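Local coordinates for protein O-methyltransferase (Coxiella burnetii, PDB 3TR6) that probably transfers a methyl group from S-adenosylmethionine to an oxygen of an acceptor, and holds the by-product S-adenosylhomocysteine in its cofactor pocket, at residues R39-Y44 / T73-S78; P28-L33 / A79-L84; K67-G72 / I93-D98. All blocks are in the same frame, centred on the assembly; numbering follows the deposited sequence.

Contact 1. Residues R39-Y44 / T73-S78; sequences RSFSTY and TFTGYS. With SAH (S-adenosyl-L-homocysteine), chain C.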
loop_
_atom_site.group_PDB
_atom_site.type_symbol
_atom_site.label_atom_id
_atom_site.label_comp_id
_atom_site.label_asym_id
_atom_site.label_seq_id
_atom_site.Cartn_x
_atom_site.Cartn_y
_atom_site.Cartn_z
ATOM N N ARG A 39 -23.056 17.723 3.875
ATOM C CA ARG A 39 -24.164 18.615 4.173
ATOM C C ARG A 39 -24.097 19.944 3.415
ATOM O O ARG A 39 -25.130 20.493 3.034
ATOM C CB ARG A 39 -24.231 18.867 5.682
ATOM C CG ARG A 39 -25.290 19.867 6.102
ATOM C CD ARG A 39 -25.503 19.852 7.608
ATOM N NE ARG A 39 -24.276 20.120 8.356
ATOM C CZ ARG A 39 -23.743 21.329 8.515
ATOM N NH1 ARG A 39 -24.318 22.390 7.964
ATOM N NH2 ARG A 39 -22.627 21.474 9.219
ATOM N N SER A 40 -22.888 20.451 3.186
ATOM C CA SER A 40 -22.718 21.811 2.683
ATOM C C SER A 40 -22.265 21.913 1.229
ATOM O O SER A 40 -22.363 22.981 0.629
ATOM C CB SER A 40 -21.734 22.580 3.567
ATOM O OG SER A 40 -22.083 22.476 4.935
ATOM N N PHE A 41 -21.761 20.821 0.664
ATOM C CA PHE A 41 -21.195 20.868 -0.684
ATOM C C PHE A 41 -21.819 19.858 -1.639
ATOM O O PHE A 41 -21.808 18.653 -1.384
ATOM C CB PHE A 41 -19.678 20.678 -0.635
ATOM C CG PHE A 41 -18.951 21.802 0.044
ATOM C CD1 PHE A 41 -18.317 22.783 -0.701
ATOM C CD2 PHE A 41 -18.908 21.885 1.427
ATOM C CE1 PHE A 41 -17.651 23.819 -0.084
ATOM C CE2 PHE A 41 -18.243 22.924 2.050
ATOM C CZ PHE A 41 -17.614 23.892 1.292
ATOM N N SER A 42 -22.359 20.357 -2.745
ATOM C CA SER A 42 -22.957 19.490 -3.753
ATOM C C SER A 42 -21.881 18.636 -4.402
ATOM O O SER A 42 -22.173 17.625 -5.038
ATOM C CB SER A 42 -23.690 20.315 -4.815
ATOM O OG SER A 42 -22.813 21.208 -5.482
ATOM N N THR A 43 -20.631 19.052 -4.230
ATOM C CA THR A 43 -19.497 18.368 -4.835
ATOM C C THR A 43 -18.823 17.435 -3.841
ATOM O O THR A 43 -17.719 16.956 -4.086
ATOM C CB THR A 43 -18.459 19.371 -5.369
ATOM O OG1 THR A 43 -18.165 20.346 -4.357
ATOM C CG2 THR A 43 -18.989 20.075 -6.611
ATOM N N TYR A 44 -19.507 17.176 -2.730
ATOM C CA TYR A 44 -18.991 16.351 -1.639
ATOM C C TYR A 44 -18.346 15.039 -2.091
ATOM O O TYR A 44 -17.427 14.545 -1.444
ATOM C CB TYR A 44 -20.118 16.035 -0.651
ATOM C CG TYR A 44 -21.062 14.963 -1.151
ATOM C CD1 TYR A 44 -20.903 13.638 -0.765
ATOM C CD2 TYR A 44 -22.098 15.272 -2.028
ATOM C CE1 TYR A 44 -21.755 12.650 -1.229
ATOM C CE2 TYR A 44 -22.958 14.289 -2.496
ATOM C CZ TYR A 44 -22.781 12.981 -2.092
ATOM O OH TYR A 44 -23.630 11.998 -2.553
ATOM N N THR A 73 -7.144 20.488 -2.469
ATOM C CA THR A 73 -7.512 20.580 -1.062
ATOM C C THR A 73 -8.966 20.211 -0.793
ATOM O O THR A 73 -9.263 19.474 0.145
ATOM C CB THR A 73 -7.295 22.006 -0.518
ATOM O OG1 THR A 73 -6.047 22.522 -0.993
ATOM C CG2 THR A 73 -7.305 22.004 1.002
ATOM N N PHE A 74 -9.866 20.739 -1.617
ATOM C CA PHE A 74 -11.293 20.666 -1.336
ATOM C C PHE A 74 -11.525 21.154 0.091
ATOM O O PHE A 74 -11.118 22.257 0.442
ATOM C CB PHE A 74 -11.815 19.241 -1.513
ATOM C CG PHE A 74 -13.314 19.151 -1.586
ATOM C CD1 PHE A 74 -14.072 20.263 -1.924
ATOM C CD2 PHE A 74 -13.966 17.961 -1.302
ATOM C CE1 PHE A 74 -15.454 20.188 -1.986
ATOM C CE2 PHE A 74 -15.348 17.876 -1.363
ATOM C CZ PHE A 74 -16.094 18.995 -1.707
ATOM N N THR A 75 -12.164 20.336 0.919
ATOM C CA THR A 75 -12.379 20.703 2.315
ATOM C C THR A 75 -11.279 20.139 3.214
ATOM O O THR A 75 -11.409 20.121 4.439
ATOM C CB THR A 75 -13.769 20.273 2.820
ATOM O OG1 THR A 75 -13.923 18.858 2.671
ATOM C CG2 THR A 75 -14.863 20.987 2.033
ATOM N N GLY A 76 -10.203 19.668 2.586
ATOM C CA GLY A 76 -8.980 19.315 3.288
ATOM C C GLY A 76 -8.913 17.975 3.997
ATOM O O GLY A 76 -8.173 17.836 4.972
ATOM N N TYR A 77 -9.657 16.984 3.511
ATOM C CA TYR A 77 -9.663 15.669 4.152
ATOM C C TYR A 77 -8.294 14.984 4.067
ATOM O O TYR A 77 -7.740 14.551 5.078
ATOM C CB TYR A 77 -10.758 14.762 3.570
ATOM C CG TYR A 77 -11.008 13.513 4.395
ATOM C CD1 TYR A 77 -12.039 13.462 5.327
ATOM C CD2 TYR A 77 -10.202 12.390 4.253
ATOM C CE1 TYR A 77 -12.266 12.325 6.087
ATOM C CE2 TYR A 77 -10.419 11.253 5.006
ATOM C CZ TYR A 77 -11.449 11.224 5.921
ATOM O OH TYR A 77 -11.657 10.087 6.667
ATOM N N SER A 78 -7.750 14.887 2.858
ATOM C CA SER A 78 -6.467 14.223 2.659
ATOM C C SER A 78 -5.320 15.024 3.269
ATOM O O SER A 78 -4.351 14.453 3.772
ATOM C CB SER A 78 -6.211 13.973 1.171
ATOM O OG SER A 78 -6.258 15.180 0.429
HETATM N N SAH C . -7.996 15.483 -1.786
HETATM C CA SAH C . -9.240 16.195 -1.696
HETATM C CB SAH C . -10.041 16.082 -2.982
HETATM C CG SAH C . -10.170 17.339 -3.811
HETATM S SD SAH C . -11.284 17.291 -5.207
HETATM C C SAH C . -10.046 15.660 -0.563
HETATM O O SAH C . -11.287 15.887 -0.528
HETATM O OXT SAH C . -9.506 14.987 0.351
HETATM C "C5'" SAH C . -10.684 18.369 -6.498
HETATM C "C4'" SAH C . -10.220 19.665 -6.101
HETATM O "O4'" SAH C . -9.292 20.186 -7.115
HETATM C "C3'" SAH C . -11.345 20.623 -6.041
HETATM O "O3'" SAH C . -11.408 21.162 -4.786
HETATM C "C2'" SAH C . -11.022 21.664 -7.029
HETATM O "O2'" SAH C . -11.363 22.906 -6.554
HETATM C "C1'" SAH C . -9.549 21.554 -7.175
HETATM N N9 SAH C . -8.979 22.119 -8.394
HETATM C C8 SAH C . -9.521 22.109 -9.621
HETATM N N7 SAH C . -8.668 22.726 -10.454
HETATM C C5 SAH C . -7.585 23.128 -9.759
HETATM C C6 SAH C . -6.408 23.805 -10.095
HETATM N N6 SAH C . -6.164 24.227 -11.437
HETATM N N1 SAH C . -5.507 24.054 -9.129
HETATM C C2 SAH C . -5.721 23.666 -7.865
HETATM N N3 SAH C . -6.838 23.019 -7.511
HETATM C C4 SAH C . -7.781 22.738 -8.434
#

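Contact 2. Residues P28-L33 / A79-L84; sequences PLLAEL and AIAMGL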
loop_
_atom_site.group_PDB
_atom_site.type_symbol
_atom_site.label_atom_id
_atom_site.label_comp_id
_atom_site.label_asym_id
_atom_site.label_seq_id
_atom_site.Cartn_x
_atom_site.Cartn_y
_atom_site.Cartn_z
ATOM N N PRO A 28 -12.396 10.940 14.778
ATOM C CA PRO A 28 -13.695 11.611 14.900
ATOM C C PRO A 28 -13.734 12.965 14.201
ATOM O O PRO A 28 -14.751 13.305 13.597
ATOM C CB PRO A 28 -13.877 11.772 16.417
ATOM C CG PRO A 28 -12.551 11.409 17.031
ATOM C CD PRO A 28 -11.902 10.463 16.079
ATOM N N LEU A 29 -12.643 13.719 14.267
ATOM C CA LEU A 29 -12.602 15.026 13.625
ATOM C C LEU A 29 -12.772 14.920 12.110
ATOM O O LEU A 29 -13.482 15.717 11.505
ATOM C CB LEU A 29 -11.311 15.771 13.971
ATOM C CG LEU A 29 -11.201 17.205 13.441
ATOM C CD1 LEU A 29 -10.479 18.095 14.441
ATOM C CD2 LEU A 29 -10.511 17.248 12.083
ATOM N N LEU A 30 -12.116 13.936 11.500
ATOM C CA LEU A 30 -12.250 13.716 10.062
ATOM C C LEU A 30 -13.648 13.223 9.701
ATOM O O LEU A 30 -14.209 13.609 8.675
ATOM C CB LEU A 30 -11.187 12.740 9.557
ATOM C CG LEU A 30 -9.810 13.351 9.280
ATOM C CD1 LEU A 30 -8.797 12.273 8.905
ATOM C CD2 LEU A 30 -9.898 14.418 8.194
ATOM N N ALA A 31 -14.207 12.367 10.552
ATOM C CA ALA A 31 -15.575 11.897 10.377
ATOM C C ALA A 31 -16.530 13.086 10.341
ATOM O O ALA A 31 -17.412 13.167 9.486
ATOM C CB ALA A 31 -15.956 10.940 11.496
ATOM N N GLU A 32 -16.337 14.009 11.277
ATOM C CA GLU A 32 -17.148 15.217 11.363
ATOM C C GLU A 32 -16.961 16.101 10.135
ATOM O O GLU A 32 -17.915 16.702 9.639
ATOM C CB GLU A 32 -16.783 15.995 12.629
ATOM C CG GLU A 32 -17.329 17.406 12.682
ATOM C CD GLU A 32 -16.803 18.180 13.876
ATOM O OE1 GLU A 32 -16.214 17.549 14.781
ATOM O OE2 GLU A 32 -16.974 19.419 13.905
ATOM N N LEU A 33 -15.725 16.171 9.649
ATOM C CA LEU A 33 -15.396 16.988 8.487
ATOM C C LEU A 33 -16.152 16.563 7.227
ATOM O O LEU A 33 -16.532 17.404 6.414
ATOM C CB LEU A 33 -13.887 16.965 8.222
ATOM C CG LEU A 33 -13.419 17.578 6.897
ATOM C CD1 LEU A 33 -13.771 19.053 6.827
ATOM C CD2 LEU A 33 -11.927 17.371 6.692
ATOM N N ALA A 79 -5.439 16.349 3.221
ATOM C CA ALA A 79 -4.432 17.230 3.796
ATOM C C ALA A 79 -4.315 17.003 5.296
ATOM O O ALA A 79 -3.216 16.959 5.845
ATOM C CB ALA A 79 -4.768 18.683 3.504
ATOM N N ILE A 80 -5.459 16.857 5.952
ATOM C CA ILE A 80 -5.501 16.625 7.389
ATOM C C ILE A 80 -5.135 15.184 7.740
ATOM O O ILE A 80 -4.464 14.931 8.740
ATOM C CB ILE A 80 -6.889 16.955 7.962
ATOM C CG1 ILE A 80 -7.174 18.454 7.815
ATOM C CG2 ILE A 80 -6.984 16.523 9.412
ATOM C CD1 ILE A 80 -8.595 18.848 8.150
ATOM N N ALA A 81 -5.581 14.244 6.913
ATOM C CA ALA A 81 -5.269 12.836 7.126
ATOM C C ALA A 81 -3.760 12.635 7.163
ATOM O O ALA A 81 -3.226 12.002 8.077
ATOM C CB ALA A 81 -5.891 11.983 6.037
HETATM N N MSE A 82 -3.078 13.187 6.166
HETATM C CA MSE A 82 -1.626 13.109 6.095
HETATM C C MSE A 82 -0.967 14.020 7.122
HETATM O O MSE A 82 0.046 13.657 7.720
HETATM C CB MSE A 82 -1.131 13.447 4.688
HETATM C CG MSE A 82 -1.394 12.355 3.670
HETATM SE SE MSE A 82 -0.752 12.801 1.893
HETATM C CE MSE A 82 -2.045 14.182 1.417
ATOM N N GLY A 83 -1.545 15.202 7.320
ATOM C CA GLY A 83 -1.040 16.141 8.307
ATOM C C GLY A 83 -0.912 15.523 9.688
ATOM O O GLY A 83 0.075 15.742 10.383
ATOM N N LEU A 84 -1.911 14.740 10.085
ATOM C CA LEU A 84 -1.914 14.106 11.400
ATOM C C LEU A 84 -0.825 13.044 11.551
ATOM O O LEU A 84 -0.437 12.694 12.666
ATOM C CB LEU A 84 -3.283 13.490 11.691
ATOM C CG LEU A 84 -4.440 14.470 11.884
ATOM C CD1 LEU A 84 -5.775 13.758 11.752
ATOM C CD2 LEU A 84 -4.327 15.182 13.229
#

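Contact 3. Residues K67-G72 / I93-D98; sequences KVIDIG and ITCDVD. With SAH (S-adenosyl-L-homocysteine), chain C.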
loop_
_atom_site.group_PDB
_atom_site.type_symbol
_atom_site.label_atom_id
_atom_site.label_comp_id
_atom_site.label_asym_id
_atom_site.label_seq_id
_atom_site.Cartn_x
_atom_site.Cartn_y
_atom_site.Cartn_z
ATOM N N LYS A 67 8.275 16.375 4.196
ATOM C CA LYS A 67 7.825 17.368 3.229
ATOM C C LYS A 67 6.807 16.769 2.265
ATOM O O LYS A 67 7.158 15.977 1.387
ATOM C CB LYS A 67 9.011 17.933 2.446
ATOM C CG LYS A 67 9.762 19.045 3.149
ATOM C CD LYS A 67 10.676 19.745 2.160
ATOM C CE LYS A 67 11.036 21.149 2.610
ATOM N NZ LYS A 67 11.651 21.927 1.495
ATOM N N VAL A 68 5.550 17.162 2.426
ATOM C CA VAL A 68 4.459 16.596 1.646
ATOM C C VAL A 68 3.718 17.667 0.858
ATOM O O VAL A 68 3.551 18.793 1.326
ATOM C CB VAL A 68 3.447 15.874 2.564
ATOM C CG1 VAL A 68 2.237 15.397 1.771
ATOM C CG2 VAL A 68 4.118 14.715 3.284
ATOM N N ILE A 69 3.284 17.318 -0.347
ATOM C CA ILE A 69 2.405 18.196 -1.108
ATOM C C ILE A 69 1.047 17.538 -1.326
ATOM O O ILE A 69 0.959 16.357 -1.666
ATOM C CB ILE A 69 2.995 18.588 -2.471
ATOM C CG1 ILE A 69 4.395 19.178 -2.301
ATOM C CG2 ILE A 69 2.085 19.588 -3.160
ATOM C CD1 ILE A 69 5.014 19.656 -3.599
ATOM N N ASP A 70 -0.008 18.313 -1.126
ATOM C CA ASP A 70 -1.366 17.828 -1.296
ATOM C C ASP A 70 -2.043 18.628 -2.403
ATOM O O ASP A 70 -2.486 19.753 -2.182
ATOM C CB ASP A 70 -2.129 17.950 0.026
ATOM C CG ASP A 70 -3.588 17.566 -0.096
ATOM O OD1 ASP A 70 -3.874 16.361 -0.241
ATOM O OD2 ASP A 70 -4.454 18.464 -0.023
ATOM N N ILE A 71 -2.099 18.054 -3.601
ATOM C CA ILE A 71 -2.702 18.728 -4.746
ATOM C C ILE A 71 -4.209 18.469 -4.840
ATOM O O ILE A 71 -4.642 17.373 -5.203
ATOM C CB ILE A 71 -2.026 18.311 -6.063
ATOM C CG1 ILE A 71 -0.512 18.530 -5.974
ATOM C CG2 ILE A 71 -2.608 19.090 -7.226
ATOM C CD1 ILE A 71 0.226 18.202 -7.256
ATOM N N GLY A 72 -5.000 19.488 -4.514
ATOM C CA GLY A 72 -6.446 19.371 -4.498
ATOM C C GLY A 72 -6.981 19.319 -3.080
ATOM O O GLY A 72 -7.252 18.242 -2.549
ATOM N N ILE A 93 2.096 21.270 2.327
ATOM C CA ILE A 93 1.419 22.359 1.636
ATOM C C ILE A 93 0.304 21.792 0.771
ATOM O O ILE A 93 0.483 20.783 0.089
ATOM C CB ILE A 93 2.383 23.214 0.784
ATOM C CG1 ILE A 93 2.960 22.400 -0.368
ATOM C CG2 ILE A 93 3.500 23.779 1.643
ATOM C CD1 ILE A 93 4.017 23.151 -1.144
ATOM N N THR A 94 -0.855 22.436 0.814
ATOM C CA THR A 94 -2.020 21.941 0.100
ATOM C C THR A 94 -2.480 22.953 -0.945
ATOM O O THR A 94 -2.511 24.155 -0.689
ATOM C CB THR A 94 -3.167 21.597 1.072
ATOM O OG1 THR A 94 -4.306 21.147 0.332
ATOM C CG2 THR A 94 -3.548 22.807 1.913
ATOM N N CYS A 95 -2.829 22.457 -2.126
ATOM C CA CYS A 95 -3.132 23.328 -3.252
ATOM C C CYS A 95 -4.588 23.240 -3.680
ATOM O O CYS A 95 -5.157 22.156 -3.777
ATOM C CB CYS A 95 -2.239 22.981 -4.442
ATOM S SG CYS A 95 -0.492 22.856 -4.047
ATOM N N ASP A 96 -5.177 24.400 -3.943
ATOM C CA ASP A 96 -6.512 24.477 -4.509
ATOM C C ASP A 96 -6.729 25.889 -5.029
ATOM O O ASP A 96 -5.917 26.781 -4.782
ATOM C CB ASP A 96 -7.573 24.112 -3.467
ATOM C CG ASP A 96 -8.842 23.556 -4.094
ATOM O OD1 ASP A 96 -9.337 24.147 -5.077
ATOM O OD2 ASP A 96 -9.343 22.517 -3.612
ATOM N N VAL A 97 -7.822 26.091 -5.751
ATOM C CA VAL A 97 -8.130 27.400 -6.303
ATOM C C VAL A 97 -9.476 27.885 -5.770
ATOM O O VAL A 97 -9.892 29.011 -6.036
ATOM C CB VAL A 97 -8.163 27.354 -7.836
ATOM C CG1 VAL A 97 -9.414 26.634 -8.310
ATOM C CG2 VAL A 97 -8.094 28.759 -8.416
ATOM N N ASP A 98 -10.144 27.029 -5.003
ATOM C CA ASP A 98 -11.484 27.319 -4.507
ATOM C C ASP A 98 -11.453 27.863 -3.081
ATOM O O ASP A 98 -10.997 27.186 -2.160
ATOM C CB ASP A 98 -12.353 26.059 -4.578
ATOM C CG ASP A 98 -13.812 26.331 -4.257
ATOM O OD1 ASP A 98 -14.537 26.812 -5.153
ATOM O OD2 ASP A 98 -14.236 26.058 -3.114
HETATM N N SAH C . -7.996 15.483 -1.786
HETATM C CA SAH C . -9.240 16.195 -1.696
HETATM C CB SAH C . -10.041 16.082 -2.982
HETATM C CG SAH C . -10.170 17.339 -3.811
HETATM S SD SAH C . -11.284 17.291 -5.207
HETATM C C SAH C . -10.046 15.660 -0.563
HETATM O O SAH C . -11.287 15.887 -0.528
HETATM O OXT SAH C . -9.506 14.987 0.351
HETATM C "C5'" SAH C . -10.684 18.369 -6.498
HETATM C "C4'" SAH C . -10.220 19.665 -6.101
HETATM O "O4'" SAH C . -9.292 20.186 -7.115
HETATM C "C3'" SAH C . -11.345 20.623 -6.041
HETATM O "O3'" SAH C . -11.408 21.162 -4.786
HETATM C "C2'" SAH C . -11.022 21.664 -7.029
HETATM O "O2'" SAH C . -11.363 22.906 -6.554
HETATM C "C1'" SAH C . -9.549 21.554 -7.175
HETATM N N9 SAH C . -8.979 22.119 -8.394
HETATM C C8 SAH C . -9.521 22.109 -9.621
HETATM N N7 SAH C . -8.668 22.726 -10.454
HETATM C C5 SAH C . -7.585 23.128 -9.759
HETATM C C6 SAH C . -6.408 23.805 -10.095
HETATM N N6 SAH C . -6.164 24.227 -11.437
HETATM N N1 SAH C . -5.507 24.054 -9.129
HETATM C C2 SAH C . -5.721 23.666 -7.865
HETATM N N3 SAH C . -6.838 23.019 -7.511
HETATM C C4 SAH C . -7.781 22.738 -8.434
#

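Contact 1. Residues R39-Y44 / T73-S78
Phe-74 meets Phe-41 in a T-shaped stack, its edge turned toward the face of Phe-41. The ring centroids lie 5.7 Å apart and the planes stand at 80°. Phe-74 has the largest share of the buried surface of any single residue. It occupies the second position of a type II' turn, Thr-73 to Gly-76, and its chi1 of -165° sets CG anti to the backbone N. The ring beyond reaches the loop that leaves helix 28-40. There it meets the type I turn from Phe-41 to Tyr-44, with Phe-74 CZ 3.5 Å from Thr-43 O and Phe-74 CE1 3.6 Å from Thr-43 OG1. Tyr-44 CA touches the ring edge.

Thr-75 adds a second grip on Phe-41. Its methyl CG2 sits over the face, 4.1 Å from the ring centroid and 19° off the normal, a CH-pi contact in which the two side chains approach tip to tip. A threonine suits this place because its two branches do different work: CG2 packs on the ring while OG1 hydrogen-bonds to Thr-37. Phe-41 also makes a cation-pi pair with Lys-100 of helix 99-111.

The cofactor product lies against the same turn. Phe-74 CB is 3.4 Å from SAH CG, and SAH O lies at the edge of the Phe-74 ring. At the start of helix 77-83, Ser-78 N donates to SAH OXT at 3.1 Å, and SAH N donates to Ser-78 OG at 2.8 Å.

No hydrogen bond joins the two segments. Aromatic and methyl packing, with the backbone and hydroxyl of Thr-43 against the Phe-74 ring, makes the link. The turn packs against SAH through Phe-74, the helix that follows holds the amino acid end through Ser-78, and the helix N-terminus probably adds a favourable field for that carboxylate.

Contact 2. Residues P28-L33 / A79-L84
Leu-30 and Ile-80 are the centre of an apolar packing of two antiparallel helices, 28-40 and 77-83, on the flank of the methyltransferase domain. The axes of segments 28-33 and 79-83 run at 175° to one another and approach to 10.9 Å, a separation that leaves the joining to branched side chains. No hydrogen bond crosses.

Leu-30 presents both ends of its fork to the other helix. Its CD2 lies 3.8 Å from Ile-80 CG2, while Leu-30 CD1 comes over the backbone of the next residue, 4.0 Å from Ala-81 CA. Alanine suits that point, since its small methyl lets the leucine come close to the helix itself. The long side chains of Leu-30 and Ile-80 slide past each other in opposite directions.

Ile-80 uses its two branches on different partners. Its CG1 stands beside the backbone N (chi1 -65°), and the branch carries on to meet Leu-33 tip to tip, with Ile-80 CD1 3.9 Å from Leu-33 CD2. Leu-29 and Leu-84 make looser contacts: Leu-29 CD2 lies 4.5 Å from Ile-80 CG2, and Leu-84 CD1 is 4.4 Å from Leu-30 CD1.

Around this seam, Tyr-108 of helix 99-111 touches both Leu-33 and Ile-80, and Ala-53 of helix 50-63 packs on Ala-81. Met-82, present as selenomethionine, turns instead to Val-68, Asp-70 and helix 50-63, so helix 77-83 lies between helix 28-40 and strand 67-71 of the central sheet.

Contact 3. Residues K67-G72 / I93-D98
Asp-70 and Thr-94 are joined by a side-chain hydrogen bond between paired strands: Thr-94 OG1 donates to the anti lone pair of Asp-70 OD2 at 2.7 Å. Both groups are anti to the backbone N (chi1 176° for Asp-70), and they lie side by side on one face of the sheet. Thr-94 OG1 also bonds to Thr-73, and Asp-70 OD1 to Ser-78 OG, so each oxygen of the buried carboxylate has a hydroxyl partner.

Farther on, Asp-96 grips the ribose of SAH with both oxygens: SAH O2' donates to Asp-96 OD1 at 2.8 Å and SAH O3' to Asp-96 OD2 at 2.7 Å. An acidic residue at the end of this second strand is the familiar ribose-binding element of Rossmann-like methyltransferases. Val-97 N and Asp-98 N both donate to Asp-96 OD1, the latter closing an Asx turn, while Phe-74 N binds OD2; together they fix the carboxylate.

The parallel strands cross at -17°, and their backbone bonds run alternately both ways: Ile-93 N and Cys-95 N donate to Val-68 O and Asp-70 O, Asp-70 N and Gly-72 N donate back to Ile-93 O and Cys-95 O. Glycine suits position 72, where phi is 106° and a CB would be jammed against the preceding carbonyl O; Gly-72 O accepts a weak bond from SAH N.

On the other face, Ile-69 CG1 packs 4.0 Å from Ile-93 CG1. Leu-132 of helix 125-133 packs on these isoleucines, Ala-79 of helix 77-83 touches Asp-70 and Thr-94, and strand 141-146 extends the sheet beside strand 67-71.

How the contacts relate
Contact 3 is the core of the three, a hydrogen-bonded pair of strands in the central sheet; contact 2 is buried helix packing farther out; contact 1 is only partly buried. Contacts 1 and 2 hold the same two elements, helices 28-40 and 77-83 with the loops at their ends, and they touch where Leu-33 meets Thr-75 and Tyr-77. Helix 77-83 is also the crossover of the beta-alpha-beta unit whose strands form contact 3. Chemistry follows place: contact 2 is purely aliphatic, contact 1 mainly aromatic with a threonine methyl, contact 3 polar on one face of the sheet and aliphatic on the other. Contacts 1 and 3 meet at the ligand through the turn after strand 67-71.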